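Long-range contact in glyoxylate-induced Protein (Pseudomonas aeruginosa, PDB 1SQ4), which is of unproven function but is a double-barrel cupin protein that is probably a ureidoglycine aminohydrolase: residues 87-98 with 135-146. Sequence-based numbering, arbitrary orientation.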
# COMPACT_ATOMS: atom_id res chain seq x y z
N ASP A 87 -21.93 21.15 32.02
CA ASP A 87 -20.54 21.58 32.14
C ASP A 87 -20.42 23.10 32.19
O ASP A 87 -20.71 23.79 31.22
CB ASP A 87 -19.74 21.03 30.95
CG ASP A 87 -18.24 21.10 31.17
OD1 ASP A 87 -17.75 22.15 31.66
OD2 ASP A 87 -17.56 20.11 30.83
N PRO A 88 -19.97 23.62 33.33
CA PRO A 88 -19.80 25.05 33.56
C PRO A 88 -18.75 25.73 32.67
O PRO A 88 -18.79 26.95 32.49
CB PRO A 88 -19.42 25.11 35.03
CG PRO A 88 -18.62 23.86 35.20
CD PRO A 88 -19.48 22.85 34.49
N ASN A 89 -17.82 24.95 32.12
CA ASN A 89 -16.79 25.53 31.27
C ASN A 89 -17.11 25.38 29.79
O ASN A 89 -16.39 25.89 28.93
CB ASN A 89 -15.43 24.89 31.54
CG ASN A 89 -14.95 25.15 32.94
OD1 ASN A 89 -15.03 24.27 33.80
ND2 ASN A 89 -14.45 26.36 33.18
N ALA A 90 -18.19 24.68 29.49
CA ALA A 90 -18.57 24.48 28.10
C ALA A 90 -19.19 25.71 27.45
O ALA A 90 -20.12 26.32 27.98
CB ALA A 90 -19.54 23.31 28.00
N GLU A 91 -18.66 26.09 26.30
CA GLU A 91 -19.20 27.22 25.54
C GLU A 91 -19.90 26.53 24.38
O GLU A 91 -19.61 25.36 24.09
CB GLU A 91 -18.09 28.14 25.05
CG GLU A 91 -17.11 27.49 24.10
CD GLU A 91 -15.97 28.41 23.70
OE1 GLU A 91 -14.82 28.14 24.11
OE2 GLU A 91 -16.22 29.41 22.98
N ALA A 92 -20.82 27.21 23.72
CA ALA A 92 -21.53 26.58 22.61
C ALA A 92 -21.96 27.51 21.47
O ALA A 92 -21.87 28.73 21.55
CB ALA A 92 -22.77 25.84 23.14
N VAL A 93 -22.42 26.87 20.40
CA VAL A 93 -22.93 27.55 19.24
C VAL A 93 -24.09 26.69 18.74
O VAL A 93 -23.92 25.50 18.46
CB VAL A 93 -21.88 27.68 18.12
CG1 VAL A 93 -22.53 28.24 16.87
CG2 VAL A 93 -20.75 28.57 18.57
N LEU A 94 -25.28 27.28 18.68
CA LEU A 94 -26.46 26.58 18.21
C LEU A 94 -26.77 27.07 16.81
O LEU A 94 -26.79 28.27 16.54
CB LEU A 94 -27.65 26.85 19.15
CG LEU A 94 -28.06 25.83 20.22
CD1 LEU A 94 -26.86 25.30 20.96
CD2 LEU A 94 -29.04 26.47 21.17
N PHE A 95 -27.01 26.12 15.91
CA PHE A 95 -27.31 26.46 14.53
C PHE A 95 -28.47 25.62 14.02
O PHE A 95 -28.29 24.46 13.67
CB PHE A 95 -26.09 26.20 13.66
CG PHE A 95 -26.29 26.56 12.23
CD1 PHE A 95 -26.44 27.88 11.85
CD2 PHE A 95 -26.38 25.56 11.26
CE1 PHE A 95 -26.68 28.21 10.53
CE2 PHE A 95 -26.62 25.89 9.93
CZ PHE A 95 -26.77 27.21 9.56
N VAL A 96 -29.65 26.22 13.96
CA VAL A 96 -30.81 25.48 13.51
C VAL A 96 -30.85 25.29 12.00
O VAL A 96 -30.65 26.24 11.24
CB VAL A 96 -32.10 26.15 13.99
CG1 VAL A 96 -32.07 27.60 13.61
CG2 VAL A 96 -33.32 25.46 13.40
N VAL A 97 -31.11 24.06 11.58
CA VAL A 97 -31.17 23.74 10.16
C VAL A 97 -32.57 23.39 9.68
O VAL A 97 -32.85 23.41 8.48
CB VAL A 97 -30.22 22.57 9.80
CG1 VAL A 97 -28.79 23.00 10.01
CG2 VAL A 97 -30.55 21.36 10.65
N GLU A 98 -33.47 23.06 10.60
CA GLU A 98 -34.82 22.72 10.20
C GLU A 98 -35.74 22.92 11.37
O GLU A 98 -35.43 22.51 12.49
CB GLU A 98 -34.90 21.28 9.73
CG GLU A 98 -36.15 20.93 8.98
CD GLU A 98 -36.10 19.50 8.51
OE1 GLU A 98 -36.50 18.61 9.28
OE2 GLU A 98 -35.62 19.26 7.38
N HIS A 135 -41.23 18.98 14.17
CA HIS A 135 -39.92 18.70 14.73
C HIS A 135 -38.95 19.80 14.39
O HIS A 135 -39.18 20.59 13.47
CB HIS A 135 -39.36 17.38 14.21
CG HIS A 135 -40.11 16.18 14.69
ND1 HIS A 135 -39.52 14.95 14.84
CD2 HIS A 135 -41.40 16.02 15.05
CE1 HIS A 135 -40.41 14.08 15.27
NE2 HIS A 135 -41.56 14.70 15.41
N THR A 136 -37.87 19.87 15.14
CA THR A 136 -36.86 20.88 14.90
C THR A 136 -35.49 20.21 14.94
O THR A 136 -35.29 19.24 15.67
CB THR A 136 -36.95 21.99 15.96
OG1 THR A 136 -38.27 22.53 15.95
CG2 THR A 136 -35.97 23.11 15.65
N ARG A 137 -34.56 20.72 14.16
CA ARG A 137 -33.24 20.12 14.14
C ARG A 137 -32.16 21.17 14.12
O ARG A 137 -32.19 22.10 13.31
CB ARG A 137 -33.13 19.19 12.93
CG ARG A 137 -34.24 18.14 12.87
CD ARG A 137 -34.03 17.19 11.71
NE ARG A 137 -34.83 15.98 11.87
CZ ARG A 137 -36.13 15.92 11.65
NH1 ARG A 137 -36.80 16.99 11.26
NH2 ARG A 137 -36.78 14.78 11.87
N PHE A 138 -31.20 21.03 15.02
CA PHE A 138 -30.10 21.99 15.09
C PHE A 138 -28.77 21.34 15.43
O PHE A 138 -28.72 20.21 15.91
CB PHE A 138 -30.39 23.07 16.14
CG PHE A 138 -30.52 22.55 17.55
CD1 PHE A 138 -31.68 21.93 17.97
CD2 PHE A 138 -29.50 22.76 18.48
CE1 PHE A 138 -31.83 21.51 19.28
CE2 PHE A 138 -29.64 22.35 19.79
CZ PHE A 138 -30.80 21.74 20.20
N HIS A 139 -27.70 22.09 15.18
CA HIS A 139 -26.35 21.64 15.46
C HIS A 139 -25.91 22.26 16.77
O HIS A 139 -26.19 23.42 17.03
CB HIS A 139 -25.38 22.06 14.35
CG HIS A 139 -25.47 21.23 13.11
ND1 HIS A 139 -24.40 20.55 12.59
CD2 HIS A 139 -26.51 20.99 12.27
CE1 HIS A 139 -24.77 19.93 11.48
NE2 HIS A 139 -26.05 20.18 11.27
N TRP A 140 -25.21 21.48 17.59
CA TRP A 140 -24.74 21.97 18.88
C TRP A 140 -23.24 21.70 18.97
O TRP A 140 -22.80 20.56 19.15
CB TRP A 140 -25.52 21.27 19.99
CG TRP A 140 -25.22 21.72 21.41
CD1 TRP A 140 -24.42 22.75 21.80
CD2 TRP A 140 -25.66 21.08 22.62
NE1 TRP A 140 -24.33 22.79 23.18
CE2 TRP A 140 -25.09 21.77 23.70
CE3 TRP A 140 -26.50 19.98 22.89
CZ2 TRP A 140 -25.30 21.41 25.03
CZ3 TRP A 140 -26.71 19.62 24.22
CH2 TRP A 140 -26.12 20.34 25.27
N ILE A 141 -22.45 22.75 18.85
CA ILE A 141 -21.01 22.63 18.91
C ILE A 141 -20.48 23.06 20.28
O ILE A 141 -20.72 24.19 20.72
CB ILE A 141 -20.40 23.47 17.79
CG1 ILE A 141 -20.97 23.01 16.46
CG2 ILE A 141 -18.90 23.31 17.79
CD1 ILE A 141 -20.68 23.92 15.30
N ARG A 142 -19.76 22.17 20.95
CA ARG A 142 -19.23 22.45 22.29
C ARG A 142 -17.71 22.47 22.40
O ARG A 142 -17.01 21.79 21.65
CB ARG A 142 -19.77 21.44 23.31
CG ARG A 142 -21.28 21.52 23.53
CD ARG A 142 -21.84 20.32 24.27
NE ARG A 142 -21.58 20.31 25.71
CZ ARG A 142 -20.64 19.58 26.31
NH1 ARG A 142 -19.85 18.81 25.58
NH2 ARG A 142 -20.52 19.61 27.62
N LYS A 143 -17.22 23.25 23.36
CA LYS A 143 -15.80 23.35 23.62
C LYS A 143 -15.56 23.99 24.97
O LYS A 143 -16.31 24.86 25.40
CB LYS A 143 -15.09 24.21 22.57
CG LYS A 143 -13.61 24.49 22.88
CD LYS A 143 -13.11 25.62 21.98
CE LYS A 143 -11.60 25.90 22.10
NZ LYS A 143 -11.08 26.06 23.48
N HIS A 144 -14.51 23.56 25.65
CA HIS A 144 -14.20 24.17 26.92
C HIS A 144 -13.54 25.50 26.57
O HIS A 144 -12.55 25.56 25.84
CB HIS A 144 -13.25 23.28 27.72
CG HIS A 144 -13.92 22.11 28.37
ND1 HIS A 144 -13.23 20.98 28.75
CD2 HIS A 144 -15.21 21.90 28.72
CE1 HIS A 144 -14.06 20.13 29.32
NE2 HIS A 144 -15.27 20.66 29.32
N TYR A 145 -14.14 26.57 27.08
CA TYR A 145 -13.64 27.91 26.85
C TYR A 145 -12.33 28.13 27.58
O TYR A 145 -12.15 27.65 28.70
CB TYR A 145 -14.68 28.93 27.33
CG TYR A 145 -14.22 30.37 27.16
CD1 TYR A 145 -13.79 31.12 28.25
CD2 TYR A 145 -14.17 30.97 25.89
CE1 TYR A 145 -13.32 32.41 28.09
CE2 TYR A 145 -13.70 32.27 25.73
CZ TYR A 145 -13.27 32.98 26.84
OH TYR A 145 -12.77 34.24 26.71
N GLN A 146 -11.41 28.83 26.94
CA GLN A 146 -10.13 29.10 27.57
C GLN A 146 -10.07 30.54 28.04
O GLN A 146 -10.03 31.48 27.23
CB GLN A 146 -8.99 28.81 26.61
CG GLN A 146 -7.64 28.99 27.24
CD GLN A 146 -6.53 28.44 26.37
OE1 GLN A 146 -5.34 28.58 26.69
NE2 GLN A 146 -6.91 27.82 25.25
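Glu-91 N to Lys-143 O (2.8 Å) and Phe-95 N to His-139 O (3.0 Å) are two of the backbone bonds that zip strands 90-98 and 136-144 together as antiparallel neighbours. Between them Ile-141 N donates to Val-93 O, while the return bond from Val-93 N to Ile-141 O is weak. Near the far end a classic beta bulge interrupts the pairing: Val-97 N and Glu-98 N both donate to Arg-137 O, so two residues face one.

Polar side chains close both ends. His-144 NE2 donates to Asp-87 OD2 over 2.8 Å, the oxygen lying near the imidazole plane although the nitrogen stands above the carboxylate plane. The other carboxylate oxygen, OD1, accepts from Asn-89 N in an Asx turn, which helps fix the acid for the histidine. At the bulge itself, Glu-98 and Arg-137 run alongside each other and form a salt bridge, OE1 to NH1 2.6 Å, with their flat ends turned 78° apart; His-10 also bonds to that oxygen.

Apolar packing takes up the middle of one face of the pair. Leu-94 rests its CG against the Phe-138 ring (3.8 Å to CD2) and its CD1 against Trp-140 CD1 (3.6 Å), while Ala-92 CB meets the indole at its edge. Trp-140 CG stands anti to the backbone N (chi1 -176°), and Arg-142 CD lies over one face of the indole, offset toward the rim; the Arg-142 guanidinium is salt-bridged to Glu-85. On the other face lie Val-93, Phe-95, His-139 and Ile-141.

Both strands sit inside the antiparallel sheet of the N-terminal cupin barrel, with 116-120 flanking 90-98 and 69-76 flanking 136-144. Val-93 and Ile-141 pack on strand 191-198 of the second cupin domain, whereas Trp-140 meets His-269 of a second subunit.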